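Local coordinates for twitching motility pilus retraction protein (Geobacter sulfurreducens PCA, PDB 5ZFQ), which probably hydrolyses ATP, as a hexameric motor of the type II/IV secretion ATPase family, to power retraction of the type IV pilus, at residues G103-R108 with I125-L130; I169-N174 with P193-V198; R177-V182 with P223-V228. All blocks are in the same frame, centred on the assembly; numbering follows the deposited sequence.

In the fold
Contact 1 (103-108 with 125-130) closes the end of two neighbouring strands in the antiparallel sheet of the N-terminal part, where the chain leaves strand 117-125 for the ATPase core. Contacts 2 and 3 lie in that core, centres about 9 Å apart. Contact 2 ties helix 162-176 to the loop before strand 198-203, and contact 3 pairs strands 180-185 and 225-230. V198 of contact 2 probably bonds to D179 and I181 of contact 3, so the two meet through backbone bonds. Contact 1 meets contact 2 where I129 packs on D171, centres about 16 Å apart. The helix of contact 2 follows a probable Walker A loop, and L227 of contact 3 lies near it without touching.

Contact 1: G103-R108 with I125-L130; sequences GLSRFR and IPYKIL
R106 O is gripped from opposite faces of its carbonyl plane: I125 N donates a 2.9 Å bond to R106 O, and the hydroxyl S105 OG, next door in the chain, donates another at 3.0 Å. Both donors stand about 30° out of that plane. A water molecule bridges the same two segments beside this bond, accepting from R106 N and donating to I125 O at 2.7 Å. The water also sits over the centre of one face of the Y127 ring. L104 O lies at the edge of that ring, 3.4 Å from CE2 of Y127. The apolar contact comes from I125. With CG1 anti to its carbonyl carbon (chi1 -63°), I125 extends CD1 along the strand to R108, where CD1 lies 3.6 Å from CG of R108; its CB meets CB of R106 at 3.9 Å. The guanidinium of R108 turns to D96 and E203, with which it forms salt bridges. L104 and S105 together face I101 in a classic beta bulge. One direct backbone bond and one water bridge therefore hold the end of strand 117-125 here, with the Y127 ring lying against the bridging water.

Contact 2: I169-N174 with P193-V198; sequences IIDKIN and PHKSCV
N174 turns CG anti to its backbone N (chi1 -175°), which carries its amide from the helix into the loop 193-198; D171, one turn earlier, has the same first torsion (chi1 -176°) and sends its carboxylate toward K195. The N174 amide works at both ends. ND2 donates to P193 O at 2.8 Å, close to the amide plane, and OD1 accepts from two backbone groups: K195 N at 3.0 Å, tilted from the carbonyl plane, and C197 N at 3.3 Å, within it. The backbone carbonyl of N174 adds a bond nearly straight on from S196 N, 2.8 Å from N174 O, and a weak one from C197 N. Chain atoms of K195 pass the amide at about a right angle, CG lying 3.6 Å from ND2 of N174, and the extended chain carries NZ to a salt bridge with D171, where NZ meets the syn lone pair of OD1 at 2.9 Å. On the inner side C197 points toward the helix, its SG 4.2 Å from CG2 of I173, and I181 packs against I173, N174 and C197. H194 accepts from V199 N at ND1, while its NE2 bonds to T48 O of the second subunit, another copy of this protein. The buried amide and the backbone carbonyl of N174 thus together hold this loop against helix 162-176, and the ion pair ties down its exposed flank.

Contact 3: R177-V182 with P223-V228; sequences RHDHIV and PDVVLV
D179 and D224 bring their carboxylates together with planes 43° apart: OD1 of D179 lies 3.9 Å from OD2 of D224, and CB of D179 packs on CB of D224. The H180 ring has CA of P223 at an oblique angle, 3.5 Å from ND1; ND1 bonds to D222 O, and the ring stacks edge-to-face with H45 of the second subunit. D224 holds CG anti to its carbonyl carbon (chi1 -61°), which swings OD2 to the neighbouring strand, where H180 N donates to its anti lone pair at 2.8 Å with an almost straight bond (166°). H180 O answers by accepting from both D224 N, in the carbonyl plane at 2.8 Å, and V225 N, which is tilted from it. Parallel pairing follows: V182 N donates to V225 O at 2.9 Å, and L227 N to V182 O, the two short strand segments running nearly parallel. I181 and V225 lie side by side on one face, while CG2 of V182 meets CB of P223 at 3.8 Å. Because OD2 of D224 also forms a salt bridge with R55 of the second subunit, an alanine here would probably leave both H180 N and that arginine without their carboxylate mate. That arginine is likely to offset the charge gathered by the two aspartates. D224 thus ties the start of strand 225-230 to H180 at the start of the adjacent strand 180-185, and reaches the second subunit through R55.

Contact 1: G103-R108 with I125-L130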
loop_
_atom_site.group_PDB
_atom_site.type_symbol
_atom_site.label_atom_id
_atom_site.label_comp_id
_atom_site.label_asym_id
_atom_site.label_seq_id
_atom_site.Cartn_x
_atom_site.Cartn_y
_atom_site.Cartn_z
ATOM N N GLY A 103 42.023 -6.857 -28.488
ATOM C CA GLY A 103 42.764 -7.920 -29.143
ATOM C C GLY A 103 42.373 -9.326 -28.728
ATOM O O GLY A 103 42.864 -10.301 -29.286
ATOM N N LEU A 104 41.484 -9.445 -27.748
ATOM C CA LEU A 104 41.064 -10.755 -27.278
ATOM C C LEU A 104 39.557 -10.956 -27.452
ATOM O O LEU A 104 39.116 -11.564 -28.426
ATOM C CB LEU A 104 41.468 -10.937 -25.816
ATOM C CG LEU A 104 41.249 -12.310 -25.166
ATOM C CD1 LEU A 104 41.957 -13.428 -25.931
ATOM C CD2 LEU A 104 41.715 -12.270 -23.721
ATOM N N SER A 105 38.757 -10.441 -26.522
ATOM C CA SER A 105 37.317 -10.661 -26.600
ATOM C C SER A 105 36.520 -9.728 -25.707
ATOM O O SER A 105 37.078 -9.050 -24.848
ATOM C CB SER A 105 36.972 -12.117 -26.238
ATOM O OG SER A 105 35.594 -12.389 -26.489
ATOM N N ARG A 106 35.208 -9.703 -25.932
ATOM C CA ARG A 106 34.262 -9.089 -25.013
ATOM C C ARG A 106 33.861 -10.158 -23.994
ATOM O O ARG A 106 33.717 -11.336 -24.346
ATOM C CB ARG A 106 33.039 -8.556 -25.767
ATOM C CG ARG A 106 33.148 -7.133 -26.334
ATOM C CD ARG A 106 33.178 -6.058 -25.232
ATOM N NE ARG A 106 32.231 -4.977 -25.547
ATOM C CZ ARG A 106 31.606 -4.194 -24.657
ATOM N NH1 ARG A 106 31.830 -4.323 -23.349
ATOM N NH2 ARG A 106 30.751 -3.263 -25.087
ATOM N N PHE A 107 33.710 -9.766 -22.731
ATOM C CA PHE A 107 33.293 -10.721 -21.710
ATOM C C PHE A 107 32.099 -10.210 -20.937
ATOM O O PHE A 107 31.860 -9.015 -20.880
ATOM C CB PHE A 107 34.447 -11.023 -20.751
ATOM C CG PHE A 107 35.671 -11.578 -21.432
ATOM C CD1 PHE A 107 36.615 -10.729 -22.001
ATOM C CD2 PHE A 107 35.870 -12.941 -21.522
ATOM C CE1 PHE A 107 37.746 -11.238 -22.635
ATOM C CE2 PHE A 107 36.999 -13.449 -22.156
ATOM C CZ PHE A 107 37.940 -12.594 -22.710
ATOM N N ARG A 108 31.336 -11.125 -20.354
ATOM C CA ARG A 108 30.454 -10.773 -19.243
ATOM C C ARG A 108 31.133 -11.236 -17.957
ATOM O O ARG A 108 31.769 -12.295 -17.924
ATOM C CB ARG A 108 29.076 -11.411 -19.392
ATOM C CG ARG A 108 28.279 -10.847 -20.503
ATOM C CD ARG A 108 26.849 -10.841 -20.101
ATOM N NE ARG A 108 26.576 -10.056 -18.894
ATOM C CZ ARG A 108 26.258 -8.761 -18.905
ATOM N NH1 ARG A 108 26.197 -8.098 -20.064
ATOM N NH2 ARG A 108 26.012 -8.123 -17.756
ATOM N N ILE A 125 31.794 -13.449 -24.510
ATOM C CA ILE A 125 30.824 -12.983 -25.494
ATOM C C ILE A 125 31.416 -13.184 -26.875
ATOM O O ILE A 125 32.396 -12.534 -27.240
ATOM C CB ILE A 125 30.453 -11.500 -25.316
ATOM C CG1 ILE A 125 29.784 -11.265 -23.968
ATOM C CG2 ILE A 125 29.520 -11.055 -26.415
ATOM C CD1 ILE A 125 29.567 -9.814 -23.687
ATOM N N PRO A 126 30.826 -14.092 -27.654
ATOM C CA PRO A 126 31.386 -14.398 -28.975
ATOM C C PRO A 126 31.213 -13.219 -29.940
ATOM O O PRO A 126 30.215 -12.504 -29.838
ATOM C CB PRO A 126 30.578 -15.618 -29.424
ATOM C CG PRO A 126 29.249 -15.466 -28.709
ATOM C CD PRO A 126 29.557 -14.796 -27.391
ATOM N N TYR A 127 32.181 -13.005 -30.828
ATOM C CA TYR A 127 32.058 -11.973 -31.853
ATOM C C TYR A 127 31.041 -12.430 -32.892
ATOM O O TYR A 127 30.156 -11.665 -33.309
ATOM C CB TYR A 127 33.406 -11.681 -32.535
ATOM C CG TYR A 127 34.405 -10.853 -31.731
ATOM C CD1 TYR A 127 34.210 -9.471 -31.533
ATOM C CD2 TYR A 127 35.573 -11.434 -31.208
ATOM C CE1 TYR A 127 35.150 -8.694 -30.806
ATOM C CE2 TYR A 127 36.518 -10.664 -30.489
ATOM C CZ TYR A 127 36.298 -9.298 -30.292
ATOM O OH TYR A 127 37.211 -8.540 -29.579
ATOM N N LYS A 128 31.164 -13.695 -33.290
ATOM C CA LYS A 128 30.352 -14.229 -34.373
ATOM C C LYS A 128 29.022 -14.796 -33.855
ATOM O O LYS A 128 28.987 -15.710 -33.028
ATOM C CB LYS A 128 31.135 -15.292 -35.156
ATOM C CG LYS A 128 30.435 -15.761 -36.425
ATOM C CD LYS A 128 31.304 -16.729 -37.237
ATOM C CE LYS A 128 30.644 -17.106 -38.574
ATOM N NZ LYS A 128 31.303 -16.458 -39.753
ATOM N N ILE A 129 27.931 -14.225 -34.359
ATOM C CA ILE A 129 26.583 -14.650 -34.004
ATOM C C ILE A 129 26.113 -15.857 -34.834
ATOM O O ILE A 129 25.935 -15.768 -36.057
ATOM C CB ILE A 129 25.571 -13.493 -34.172
ATOM C CG1 ILE A 129 25.719 -12.470 -33.034
ATOM C CG2 ILE A 129 24.149 -14.039 -34.208
ATOM C CD1 ILE A 129 26.777 -11.384 -33.251
ATOM N N LEU A 130 25.935 -16.980 -34.144
ATOM C CA LEU A 130 25.384 -18.213 -34.717
ATOM C C LEU A 130 24.180 -17.983 -35.631
ATOM O O LEU A 130 23.324 -17.133 -35.353
ATOM C CB LEU A 130 24.975 -19.169 -33.592
ATOM C CG LEU A 130 26.083 -19.630 -32.649
ATOM C CD1 LEU A 130 25.481 -20.235 -31.384
ATOM C CD2 LEU A 130 27.022 -20.613 -33.365
HETATM O O HOH W 1 33.704 -10.382 -28.290
#

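Contact 2: I169-N174 with P193-V198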
loop_
_atom_site.group_PDB
_atom_site.type_symbol
_atom_site.label_atom_id
_atom_site.label_comp_id
_atom_site.label_asym_id
_atom_site.label_seq_id
_atom_site.Cartn_x
_atom_site.Cartn_y
_atom_site.Cartn_z
ATOM N N ILE A 169 18.024 -13.425 -35.166
ATOM C CA ILE A 169 17.010 -12.618 -35.828
ATOM C C ILE A 169 17.506 -11.186 -36.038
ATOM O O ILE A 169 17.399 -10.634 -37.143
ATOM C CB ILE A 169 15.692 -12.602 -35.020
ATOM C CG1 ILE A 169 14.964 -13.942 -35.184
ATOM C CG2 ILE A 169 14.809 -11.458 -35.477
ATOM C CD1 ILE A 169 13.838 -14.166 -34.196
ATOM N N ILE A 170 18.062 -10.598 -34.984
ATOM C CA ILE A 170 18.521 -9.224 -35.064
ATOM C C ILE A 170 19.706 -9.104 -36.010
ATOM O O ILE A 170 19.781 -8.140 -36.794
ATOM C CB ILE A 170 18.878 -8.679 -33.667
ATOM C CG1 ILE A 170 17.581 -8.420 -32.884
ATOM C CG2 ILE A 170 19.670 -7.391 -33.773
ATOM C CD1 ILE A 170 17.733 -8.459 -31.399
ATOM N N ASP A 171 20.607 -10.085 -35.964
ATOM C CA ASP A 171 21.748 -10.114 -36.863
ATOM C C ASP A 171 21.292 -10.090 -38.316
ATOM O O ASP A 171 21.855 -9.367 -39.144
ATOM C CB ASP A 171 22.603 -11.353 -36.616
ATOM C CG ASP A 171 23.855 -11.380 -37.476
ATOM O OD1 ASP A 171 24.558 -10.347 -37.596
ATOM O OD2 ASP A 171 24.138 -12.449 -38.049
ATOM N N LYS A 172 20.271 -10.889 -38.620
ATOM C CA LYS A 172 19.744 -10.969 -39.970
ATOM C C LYS A 172 19.132 -9.627 -40.384
ATOM O O LYS A 172 19.300 -9.187 -41.531
ATOM C CB LYS A 172 18.710 -12.082 -40.079
ATOM C CG LYS A 172 18.086 -12.177 -41.468
ATOM C CD LYS A 172 16.925 -13.172 -41.516
ATOM C CE LYS A 172 16.361 -13.312 -42.931
ATOM N NZ LYS A 172 17.342 -13.877 -43.930
ATOM N N ILE A 173 18.432 -8.986 -39.447
ATOM C CA ILE A 173 17.802 -7.710 -39.695
ATOM C C ILE A 173 18.848 -6.644 -39.961
ATOM O O ILE A 173 18.752 -5.885 -40.925
ATOM C CB ILE A 173 16.936 -7.292 -38.505
ATOM C CG1 ILE A 173 15.717 -8.204 -38.400
ATOM C CG2 ILE A 173 16.507 -5.825 -38.614
ATOM C CD1 ILE A 173 14.909 -7.986 -37.144
ATOM N N ASN A 174 19.837 -6.599 -39.075
ATOM C CA ASN A 174 20.971 -5.699 -39.163
ATOM C C ASN A 174 21.752 -5.842 -40.473
ATOM O O ASN A 174 22.372 -4.874 -40.959
ATOM C CB ASN A 174 21.886 -5.970 -37.965
ATOM C CG ASN A 174 23.066 -5.015 -37.869
ATOM O OD1 ASN A 174 23.060 -3.923 -38.424
ATOM N ND2 ASN A 174 24.096 -5.447 -37.156
ATOM N N PRO A 193 27.579 -5.286 -33.961
ATOM C CA PRO A 193 28.258 -4.192 -34.662
ATOM C C PRO A 193 27.272 -3.546 -35.622
ATOM O O PRO A 193 26.274 -4.185 -35.962
ATOM C CB PRO A 193 29.372 -4.913 -35.417
ATOM C CG PRO A 193 28.746 -6.243 -35.763
ATOM C CD PRO A 193 27.850 -6.598 -34.588
ATOM N N HIS A 194 27.501 -2.321 -36.063
ATOM C CA HIS A 194 26.624 -1.816 -37.114
ATOM C C HIS A 194 26.937 -2.566 -38.406
ATOM O O HIS A 194 28.105 -2.751 -38.769
ATOM C CB HIS A 194 26.785 -0.309 -37.338
ATOM C CG HIS A 194 26.609 0.506 -36.098
ATOM N ND1 HIS A 194 25.435 0.511 -35.377
ATOM C CD2 HIS A 194 27.463 1.331 -35.446
ATOM C CE1 HIS A 194 25.578 1.305 -34.328
ATOM N NE2 HIS A 194 26.796 1.817 -34.344
ATOM N N LYS A 195 25.895 -3.021 -39.085
ATOM C CA LYS A 195 26.070 -3.509 -40.443
ATOM C C LYS A 195 25.339 -2.532 -41.358
ATOM O O LYS A 195 25.876 -1.458 -41.638
ATOM C CB LYS A 195 25.586 -4.950 -40.569
ATOM C CG LYS A 195 26.482 -5.885 -39.754
ATOM C CD LYS A 195 26.209 -7.351 -39.954
ATOM C CE LYS A 195 27.112 -8.174 -39.067
ATOM N NZ LYS A 195 26.869 -9.654 -39.173
ATOM N N SER A 196 24.125 -2.854 -41.796
ATOM C CA SER A 196 23.324 -1.872 -42.541
ATOM C C SER A 196 22.413 -1.024 -41.638
ATOM O O SER A 196 22.004 0.070 -42.016
ATOM C CB SER A 196 22.482 -2.568 -43.603
ATOM O OG SER A 196 23.299 -3.130 -44.613
ATOM N N CYS A 197 22.085 -1.542 -40.458
ATOM C CA CYS A 197 21.268 -0.816 -39.495
ATOM C C CYS A 197 22.124 -0.002 -38.527
ATOM O O CYS A 197 23.319 -0.263 -38.378
ATOM C CB CYS A 197 20.382 -1.781 -38.698
ATOM S SG CYS A 197 19.127 -2.673 -39.654
ATOM N N VAL A 198 21.525 0.996 -37.883
ATOM C CA VAL A 198 22.170 1.616 -36.731
ATOM C C VAL A 198 21.683 0.870 -35.485
ATOM O O VAL A 198 20.468 0.757 -35.255
ATOM C CB VAL A 198 21.854 3.133 -36.620
ATOM C CG1 VAL A 198 22.338 3.705 -35.288
ATOM C CG2 VAL A 198 22.480 3.896 -37.766
#

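Contact 3: R177-V182 with P223-V228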
loop_
_atom_site.group_PDB
_atom_site.type_symbol
_atom_site.label_atom_id
_atom_site.label_comp_id
_atom_site.label_asym_id
_atom_site.label_seq_id
_atom_site.Cartn_x
_atom_site.Cartn_y
_atom_site.Cartn_z
ATOM N N ARG A 177 18.412 -4.882 -43.501
ATOM C CA ARG A 177 17.629 -3.639 -43.526
ATOM C C ARG A 177 18.450 -2.364 -43.326
ATOM O O ARG A 177 19.615 -2.417 -42.973
ATOM C CB ARG A 177 16.526 -3.692 -42.464
ATOM C CG ARG A 177 15.582 -4.851 -42.646
ATOM C CD ARG A 177 14.465 -4.902 -41.624
ATOM N NE ARG A 177 13.962 -6.269 -41.518
ATOM C CZ ARG A 177 12.811 -6.616 -40.951
ATOM N NH1 ARG A 177 12.010 -5.700 -40.427
ATOM N NH2 ARG A 177 12.452 -7.890 -40.917
ATOM N N HIS A 178 17.830 -1.213 -43.547
ATOM C CA HIS A 178 18.449 0.053 -43.173
ATOM C C HIS A 178 17.621 0.739 -42.081
ATOM O O HIS A 178 17.038 1.817 -42.290
ATOM C CB HIS A 178 18.605 0.962 -44.386
ATOM C CG HIS A 178 19.349 0.320 -45.512
ATOM N ND1 HIS A 178 18.723 -0.445 -46.475
ATOM C CD2 HIS A 178 20.672 0.293 -45.804
ATOM C CE1 HIS A 178 19.629 -0.899 -47.324
ATOM N NE2 HIS A 178 20.817 -0.468 -46.938
ATOM N N ASP A 179 17.587 0.099 -40.913
ATOM C CA ASP A 179 16.740 0.532 -39.807
ATOM C C ASP A 179 17.575 0.979 -38.627
ATOM O O ASP A 179 18.790 0.801 -38.599
ATOM C CB ASP A 179 15.794 -0.594 -39.350
ATOM C CG ASP A 179 14.729 -0.942 -40.389
ATOM O OD1 ASP A 179 14.467 -0.118 -41.314
ATOM O OD2 ASP A 179 14.142 -2.051 -40.261
ATOM N N HIS A 180 16.893 1.585 -37.664
ATOM C CA HIS A 180 17.467 1.898 -36.367
ATOM C C HIS A 180 16.969 0.813 -35.432
ATOM O O HIS A 180 15.763 0.685 -35.238
ATOM C CB HIS A 180 17.046 3.294 -35.890
ATOM C CG HIS A 180 17.509 3.620 -34.508
ATOM N ND1 HIS A 180 16.861 4.530 -33.701
ATOM C CD2 HIS A 180 18.558 3.157 -33.786
ATOM C CE1 HIS A 180 17.497 4.619 -32.546
ATOM N NE2 HIS A 180 18.531 3.800 -32.571
ATOM N N ILE A 181 17.897 0.015 -34.907
ATOM C CA ILE A 181 17.586 -1.093 -33.994
ATOM C C ILE A 181 17.941 -0.732 -32.551
ATOM O O ILE A 181 19.120 -0.536 -32.221
ATOM C CB ILE A 181 18.351 -2.409 -34.368
ATOM C CG1 ILE A 181 18.022 -2.864 -35.802
ATOM C CG2 ILE A 181 18.043 -3.513 -33.360
ATOM C CD1 ILE A 181 18.746 -4.119 -36.234
ATOM N N VAL A 182 16.923 -0.638 -31.701
ATOM C CA VAL A 182 17.134 -0.409 -30.261
ATOM C C VAL A 182 16.745 -1.649 -29.462
ATOM O O VAL A 182 15.612 -2.131 -29.568
ATOM C CB VAL A 182 16.306 0.784 -29.731
ATOM C CG1 VAL A 182 16.514 0.953 -28.224
ATOM C CG2 VAL A 182 16.646 2.057 -30.507
ATOM N N PRO A 223 13.149 4.603 -33.352
ATOM C CA PRO A 223 13.590 3.251 -33.685
ATOM C C PRO A 223 12.719 2.695 -34.809
ATOM O O PRO A 223 11.647 3.243 -35.072
ATOM C CB PRO A 223 13.363 2.494 -32.383
ATOM C CG PRO A 223 12.084 3.147 -31.844
ATOM C CD PRO A 223 12.133 4.607 -32.280
ATOM N N ASP A 224 13.168 1.629 -35.460
ATOM C CA ASP A 224 12.311 0.931 -36.396
ATOM C C ASP A 224 12.040 -0.431 -35.859
ATOM O O ASP A 224 10.956 -0.974 -36.031
ATOM C CB ASP A 224 12.957 0.829 -37.770
ATOM C CG ASP A 224 13.223 2.173 -38.366
ATOM O OD1 ASP A 224 12.254 2.890 -38.733
ATOM O OD2 ASP A 224 14.412 2.517 -38.462
ATOM N N VAL A 225 13.063 -0.981 -35.225
ATOM C CA VAL A 225 13.048 -2.322 -34.650
ATOM C C VAL A 225 13.428 -2.198 -33.186
ATOM O O VAL A 225 14.427 -1.531 -32.861
ATOM C CB VAL A 225 14.034 -3.241 -35.396
ATOM C CG1 VAL A 225 14.142 -4.617 -34.740
ATOM C CG2 VAL A 225 13.604 -3.353 -36.838
ATOM N N VAL A 226 12.631 -2.802 -32.303
ATOM C CA VAL A 226 12.867 -2.717 -30.850
ATOM C C VAL A 226 12.788 -4.069 -30.174
ATOM O O VAL A 226 11.744 -4.719 -30.212
ATOM C CB VAL A 226 11.835 -1.809 -30.125
ATOM C CG1 VAL A 226 12.182 -1.707 -28.631
ATOM C CG2 VAL A 226 11.709 -0.468 -30.777
ATOM N N LEU A 227 13.874 -4.492 -29.543
ATOM C CA LEU A 227 13.838 -5.682 -28.704
ATOM C C LEU A 227 13.534 -5.245 -27.281
ATOM O O LEU A 227 14.335 -4.561 -26.630
ATOM C CB LEU A 227 15.145 -6.460 -28.780
ATOM C CG LEU A 227 15.348 -7.554 -27.718
ATOM C CD1 LEU A 227 14.217 -8.581 -27.761
ATOM C CD2 LEU A 227 16.710 -8.229 -27.882
ATOM N N VAL A 228 12.353 -5.635 -26.813
ATOM C CA VAL A 228 11.783 -5.083 -25.589
ATOM C C VAL A 228 12.096 -5.946 -24.364
ATOM O O VAL A 228 11.957 -5.481 -23.225
ATOM C CB VAL A 228 10.255 -4.885 -25.772
ATOM C CG1 VAL A 228 9.456 -5.222 -24.526
ATOM C CG2 VAL A 228 9.964 -3.464 -26.227
#